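Local coordinates for N-acetyltransferase family protein (Bacillus anthracis, PDB 3LNB), which catalyses transfer of an acetyl group from acetyl-coenzyme A to arylamines, a reaction that inactivates the drug sulfamethoxazole, at residues K254-Y268 / P280-F294. The protein carries 1 engineered substitution. Numbering follows the deposited sequence.
Sequences KLTNYGHISLTNKNY and PIESKDYARILRESF. With COA (coenzyme A), chain B.
L263 packs onto I281, Y286, I289 and F294 where helix 283-294 lies against one face of an antiparallel sheet, whose strands 252-256, 259-263 and 267-272 follow one another in meander order, in this arylamine N-acetyltransferase. The other face carries coenzyme A. L263 CB sits 3.8 Å from F294 CE1. With CG anti to the backbone N (chi1 176°), the side chain runs out toward helix 283-294, and CG itself lies against the CD2-CE2 side of the Y286 ring. There the branches part: CD1 meets I281 CD1 at 3.6 Å and, a little farther off, I289 CD1, while CD2 touches Y286 CE2 and comes near L290 CG.

Two CH-pi contacts add to the packing. I261 CD1 stands over one face of the F294 ring, 4.0 Å from its centroid, with K254 CB at that ring's edge. In the reverse sense, I289 CG2 from the helix sits over a face of the Y268 ring, offset toward its rim, and beyond it S293 OG donates to Y268 OH at 3.2 Å.

Just ahead of the helix, the backbone N of I281 bonds K266 O. N267 and P280 form an antiparallel, non-hydrogen-bonded pair; the N267 amide is split between two neighbours, OD1 against P280 CA and ND2 donating to O8A of the coenzyme A 3'-phosphate (175°). On the pyrophosphate, S262 OG bonds O5A; H260 NE2 donates to O4A and weakly to O5A. At the hydroxyl end of Y286, one water donates to L263 O at 2.8 Å and is hydrogen-bonded to Y286 OH at 2.7 Å.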
# COMPACT_ATOMS: atom_id res chain seq x y z
N LYS A 254 4.67 3.43 -8.45
CA LYS A 254 5.05 4.47 -7.52
C LYS A 254 4.42 5.78 -7.95
O LYS A 254 4.14 6.00 -9.13
CB LYS A 254 6.58 4.61 -7.49
CG LYS A 254 7.11 5.59 -6.45
CD LYS A 254 8.64 5.59 -6.40
CE LYS A 254 9.24 6.24 -7.62
NZ LYS A 254 8.93 7.70 -7.68
N LEU A 255 4.18 6.65 -6.98
CA LEU A 255 3.60 7.96 -7.24
C LEU A 255 4.70 8.91 -7.67
O LEU A 255 5.86 8.72 -7.33
CB LEU A 255 2.93 8.51 -5.99
CG LEU A 255 1.50 8.08 -5.69
CD1 LEU A 255 1.31 6.59 -5.92
CD2 LEU A 255 1.19 8.46 -4.26
N THR A 256 4.31 9.94 -8.41
CA THR A 256 5.23 10.97 -8.87
C THR A 256 4.53 12.30 -8.61
O THR A 256 3.36 12.33 -8.26
CB THR A 256 5.50 10.86 -10.39
OG1 THR A 256 4.28 11.02 -11.11
CG2 THR A 256 6.12 9.53 -10.72
N ASN A 257 5.25 13.40 -8.78
CA ASN A 257 4.65 14.69 -8.55
C ASN A 257 3.54 15.00 -9.56
O ASN A 257 2.66 15.80 -9.27
CB ASN A 257 5.72 15.78 -8.56
CG ASN A 257 6.65 15.67 -7.37
OD1 ASN A 257 6.21 15.74 -6.22
ND2 ASN A 257 7.94 15.48 -7.64
N TYR A 258 3.57 14.35 -10.71
CA TYR A 258 2.56 14.60 -11.74
C TYR A 258 1.64 13.42 -12.05
O TYR A 258 0.89 13.45 -13.03
CB TYR A 258 3.26 15.06 -13.02
CG TYR A 258 4.08 16.32 -12.81
CD1 TYR A 258 3.47 17.50 -12.40
CD2 TYR A 258 5.45 16.31 -13.00
CE1 TYR A 258 4.22 18.66 -12.19
CE2 TYR A 258 6.22 17.47 -12.78
CZ TYR A 258 5.59 18.63 -12.37
OH TYR A 258 6.34 19.76 -12.14
N GLY A 259 1.68 12.39 -11.20
CA GLY A 259 0.83 11.22 -11.40
C GLY A 259 1.43 10.00 -10.74
O GLY A 259 1.71 10.01 -9.54
N HIS A 260 1.62 8.94 -11.52
CA HIS A 260 2.23 7.70 -11.04
C HIS A 260 2.79 6.92 -12.22
O HIS A 260 2.46 7.18 -13.38
CB HIS A 260 1.24 6.83 -10.26
CG HIS A 260 0.12 6.26 -11.09
ND1 HIS A 260 -1.00 6.99 -11.43
CD2 HIS A 260 -0.05 5.03 -11.63
CE1 HIS A 260 -1.81 6.23 -12.14
NE2 HIS A 260 -1.26 5.04 -12.27
N ILE A 261 3.67 5.97 -11.93
CA ILE A 261 4.29 5.16 -12.97
C ILE A 261 4.21 3.68 -12.62
O ILE A 261 4.29 3.30 -11.44
CB ILE A 261 5.78 5.55 -13.17
CG1 ILE A 261 6.49 5.62 -11.82
CG2 ILE A 261 5.87 6.91 -13.88
CD1 ILE A 261 8.00 5.80 -11.93
N SER A 262 4.03 2.86 -13.65
CA SER A 262 3.93 1.42 -13.49
C SER A 262 4.80 0.69 -14.51
O SER A 262 4.87 1.05 -15.69
CB SER A 262 2.47 0.99 -13.65
OG SER A 262 1.69 1.48 -12.57
N LEU A 263 5.46 -0.35 -14.03
CA LEU A 263 6.35 -1.13 -14.88
C LEU A 263 6.11 -2.63 -14.75
O LEU A 263 6.10 -3.17 -13.65
CB LEU A 263 7.80 -0.83 -14.50
CG LEU A 263 8.88 -1.63 -15.23
CD1 LEU A 263 9.00 -1.13 -16.67
CD2 LEU A 263 10.21 -1.49 -14.50
N THR A 264 5.91 -3.28 -15.89
CA THR A 264 5.72 -4.73 -15.93
C THR A 264 6.89 -5.27 -16.74
O THR A 264 7.76 -4.51 -17.17
CB THR A 264 4.40 -5.12 -16.61
OG1 THR A 264 4.43 -4.75 -17.99
CG2 THR A 264 3.24 -4.44 -15.94
N ASN A 265 6.94 -6.59 -16.95
CA ASN A 265 8.01 -7.17 -17.74
C ASN A 265 7.87 -6.74 -19.20
O ASN A 265 8.86 -6.63 -19.93
CB ASN A 265 7.98 -8.70 -17.67
CG ASN A 265 8.35 -9.23 -16.30
OD1 ASN A 265 9.37 -8.83 -15.73
ND2 ASN A 265 7.53 -10.14 -15.77
N LYS A 266 6.63 -6.49 -19.61
CA LYS A 266 6.31 -6.12 -20.99
C LYS A 266 6.14 -4.63 -21.30
O LYS A 266 6.50 -4.17 -22.39
CB LYS A 266 5.02 -6.83 -21.42
CG LYS A 266 4.97 -8.31 -21.08
CD LYS A 266 6.04 -9.09 -21.80
CE LYS A 266 5.89 -10.59 -21.54
NZ LYS A 266 6.98 -11.37 -22.20
N ASN A 267 5.58 -3.86 -20.37
CA ASN A 267 5.33 -2.45 -20.63
C ASN A 267 5.63 -1.49 -19.49
O ASN A 267 5.57 -1.85 -18.32
CB ASN A 267 3.87 -2.25 -21.01
CG ASN A 267 3.48 -3.03 -22.23
OD1 ASN A 267 3.80 -2.64 -23.36
ND2 ASN A 267 2.79 -4.15 -22.02
N TYR A 268 5.91 -0.25 -19.88
CA TYR A 268 6.16 0.84 -18.94
C TYR A 268 5.01 1.82 -19.15
O TYR A 268 4.85 2.37 -20.24
CB TYR A 268 7.49 1.53 -19.24
CG TYR A 268 7.84 2.62 -18.25
CD1 TYR A 268 7.78 2.39 -16.87
CD2 TYR A 268 8.29 3.87 -18.69
CE1 TYR A 268 8.15 3.38 -15.96
CE2 TYR A 268 8.67 4.86 -17.78
CZ TYR A 268 8.60 4.61 -16.42
OH TYR A 268 8.99 5.56 -15.51
N PRO A 280 5.87 -0.45 -24.88
CA PRO A 280 6.39 -1.81 -24.81
C PRO A 280 7.89 -1.69 -24.57
O PRO A 280 8.53 -0.81 -25.14
CB PRO A 280 6.08 -2.38 -26.20
CG PRO A 280 4.90 -1.58 -26.64
CD PRO A 280 5.28 -0.19 -26.20
N ILE A 281 8.44 -2.56 -23.74
CA ILE A 281 9.86 -2.51 -23.42
C ILE A 281 10.56 -3.84 -23.67
O ILE A 281 9.91 -4.85 -23.91
CB ILE A 281 10.09 -2.14 -21.94
CG1 ILE A 281 9.55 -3.25 -21.04
CG2 ILE A 281 9.38 -0.84 -21.61
CD1 ILE A 281 9.84 -3.03 -19.56
N GLU A 282 11.89 -3.82 -23.61
CA GLU A 282 12.68 -5.03 -23.81
C GLU A 282 13.36 -5.37 -22.48
O GLU A 282 13.26 -4.61 -21.52
CB GLU A 282 13.75 -4.80 -24.88
CG GLU A 282 13.23 -4.25 -26.20
CD GLU A 282 14.36 -3.86 -27.14
OE1 GLU A 282 15.09 -4.76 -27.61
OE2 GLU A 282 14.53 -2.65 -27.39
N SER A 283 14.05 -6.50 -22.44
CA SER A 283 14.75 -6.92 -21.23
C SER A 283 15.61 -5.84 -20.58
O SER A 283 15.46 -5.58 -19.39
CB SER A 283 15.64 -8.13 -21.52
OG SER A 283 14.88 -9.32 -21.57
N LYS A 284 16.50 -5.21 -21.35
CA LYS A 284 17.38 -4.18 -20.78
C LYS A 284 16.70 -2.88 -20.36
O LYS A 284 17.19 -2.20 -19.45
CB LYS A 284 18.52 -3.85 -21.75
CG LYS A 284 18.09 -3.05 -22.96
CD LYS A 284 17.18 -3.86 -23.86
CE LYS A 284 16.98 -3.13 -25.18
NZ LYS A 284 18.28 -2.90 -25.89
N ASP A 285 15.60 -2.52 -21.01
CA ASP A 285 14.91 -1.30 -20.62
C ASP A 285 14.38 -1.51 -19.20
O ASP A 285 14.33 -0.59 -18.40
CB ASP A 285 13.72 -1.01 -21.54
CG ASP A 285 14.12 -0.84 -22.99
OD1 ASP A 285 14.88 0.11 -23.29
OD2 ASP A 285 13.67 -1.64 -23.83
N TYR A 286 14.00 -2.75 -18.91
CA TYR A 286 13.43 -3.11 -17.63
C TYR A 286 14.35 -2.83 -16.45
O TYR A 286 13.98 -2.10 -15.52
CB TYR A 286 13.03 -4.59 -17.64
CG TYR A 286 12.30 -5.05 -16.39
CD1 TYR A 286 12.98 -5.70 -15.36
CD2 TYR A 286 10.93 -4.80 -16.23
CE1 TYR A 286 12.32 -6.09 -14.19
CE2 TYR A 286 10.26 -5.18 -15.07
CZ TYR A 286 10.96 -5.82 -14.05
OH TYR A 286 10.31 -6.16 -12.89
N ALA A 287 15.53 -3.42 -16.50
CA ALA A 287 16.52 -3.26 -15.45
C ALA A 287 16.83 -1.78 -15.22
O ALA A 287 16.91 -1.32 -14.08
CB ALA A 287 17.80 -4.02 -15.83
N ARG A 288 16.99 -1.04 -16.31
CA ARG A 288 17.28 0.39 -16.25
C ARG A 288 16.15 1.21 -15.64
O ARG A 288 16.40 2.05 -14.78
CB ARG A 288 17.59 0.93 -17.65
CG ARG A 288 17.78 2.44 -17.70
CD ARG A 288 18.14 2.89 -19.12
NE ARG A 288 17.14 2.48 -20.10
CZ ARG A 288 15.91 2.99 -20.18
NH1 ARG A 288 15.51 3.94 -19.33
NH2 ARG A 288 15.06 2.56 -21.11
N ILE A 289 14.92 0.98 -16.09
CA ILE A 289 13.78 1.74 -15.54
C ILE A 289 13.60 1.41 -14.06
O ILE A 289 13.38 2.31 -13.26
CB ILE A 289 12.48 1.44 -16.31
CG1 ILE A 289 12.66 1.77 -17.79
CG2 ILE A 289 11.33 2.30 -15.75
CD1 ILE A 289 11.54 1.30 -18.69
N LEU A 290 13.71 0.14 -13.70
CA LEU A 290 13.57 -0.26 -12.29
C LEU A 290 14.51 0.61 -11.47
O LEU A 290 14.10 1.22 -10.47
CB LEU A 290 13.98 -1.72 -12.07
CG LEU A 290 12.91 -2.77 -11.76
CD1 LEU A 290 13.61 -4.05 -11.31
CD2 LEU A 290 11.98 -2.28 -10.68
N ARG A 291 15.76 0.67 -11.90
CA ARG A 291 16.78 1.44 -11.20
C ARG A 291 16.53 2.94 -11.22
O ARG A 291 16.33 3.56 -10.17
CB ARG A 291 18.17 1.14 -11.81
CG ARG A 291 19.32 1.93 -11.20
CD ARG A 291 20.67 1.56 -11.83
NE ARG A 291 20.73 1.89 -13.26
CZ ARG A 291 20.72 0.98 -14.24
NH1 ARG A 291 20.68 -0.32 -13.95
NH2 ARG A 291 20.76 1.37 -15.50
N GLU A 292 16.52 3.52 -12.41
CA GLU A 292 16.35 4.95 -12.58
C GLU A 292 15.02 5.55 -12.13
O GLU A 292 14.99 6.66 -11.61
CB GLU A 292 16.60 5.34 -14.03
CG GLU A 292 17.86 4.74 -14.62
CD GLU A 292 18.40 5.52 -15.80
OE1 GLU A 292 17.60 5.96 -16.66
OE2 GLU A 292 19.64 5.70 -15.87
N SER A 293 13.92 4.83 -12.34
CA SER A 293 12.63 5.38 -11.95
C SER A 293 12.13 4.95 -10.58
O SER A 293 11.39 5.68 -9.93
CB SER A 293 11.57 5.04 -13.01
OG SER A 293 11.91 5.60 -14.27
N PHE A 294 12.55 3.77 -10.12
CA PHE A 294 12.09 3.27 -8.84
C PHE A 294 13.15 3.10 -7.76
O PHE A 294 12.83 2.75 -6.62
CB PHE A 294 11.37 1.94 -9.02
CG PHE A 294 10.15 2.03 -9.89
CD1 PHE A 294 10.22 1.70 -11.24
CD2 PHE A 294 8.94 2.45 -9.35
CE1 PHE A 294 9.09 1.79 -12.04
CE2 PHE A 294 7.81 2.54 -10.15
CZ PHE A 294 7.88 2.20 -11.50
N1A COA B . -0.78 -7.42 -10.34
C2A COA B . 0.06 -7.47 -11.35
N3A COA B . -0.06 -6.67 -12.39
C4A COA B . -1.06 -5.77 -12.45
C5A COA B . -1.96 -5.70 -11.40
C6A COA B . -1.80 -6.56 -10.32
N6A COA B . -2.64 -6.51 -9.29
N7A COA B . -2.83 -4.73 -11.69
C8A COA B . -2.48 -4.22 -12.87
N9A COA B . -1.40 -4.84 -13.33
C1B COA B . -0.65 -4.48 -14.56
C2B COA B . -1.50 -4.53 -15.83
O2B COA B . -1.60 -5.88 -16.29
C3B COA B . -0.63 -3.70 -16.77
O3B COA B . 0.31 -4.53 -17.46
P3B COA B . 0.74 -4.14 -18.96
O7A COA B . 1.04 -2.70 -19.11
O8A COA B . 2.00 -5.08 -19.33
O9A COA B . -0.49 -4.61 -19.89
C4B COA B . 0.09 -2.73 -15.84
O4B COA B . -0.30 -3.09 -14.50
C5B COA B . -0.32 -1.29 -16.10
O5B COA B . -1.72 -1.13 -15.86
P1A COA B . -2.45 0.24 -16.27
O1A COA B . -3.94 0.16 -15.66
O2A COA B . -2.46 0.44 -17.73
O3A COA B . -1.65 1.41 -15.51
P2A COA B . -1.86 1.79 -13.96
O4A COA B . -2.99 2.93 -13.94
O5A COA B . -0.58 2.27 -13.37
O6A COA B . -2.48 0.52 -13.20
CBP COA B . -1.80 -0.30 -10.98
CCP COA B . -1.65 -0.42 -12.50
CDP COA B . -1.20 1.02 -10.51
CEP COA B . -1.05 -1.46 -10.32
CAP COA B . -3.28 -0.38 -10.60
OAP COA B . -3.83 -1.60 -11.10
C9P COA B . -3.47 -0.35 -9.08
O9P COA B . -3.29 0.69 -8.44
N8P COA B . -3.84 -1.51 -8.55
C7P COA B . -4.10 -1.68 -7.11
C6P COA B . -3.50 -3.01 -6.62
C5P COA B . -4.09 -3.41 -5.27
O5P COA B . -5.24 -3.84 -5.19
N4P COA B . -3.28 -3.29 -4.22
C3P COA B . -3.72 -3.64 -2.86
C2P COA B . -3.68 -5.15 -2.64
S1P COA B . -1.99 -5.85 -2.57
O HOH W 1 8.11 -4.62 -12.33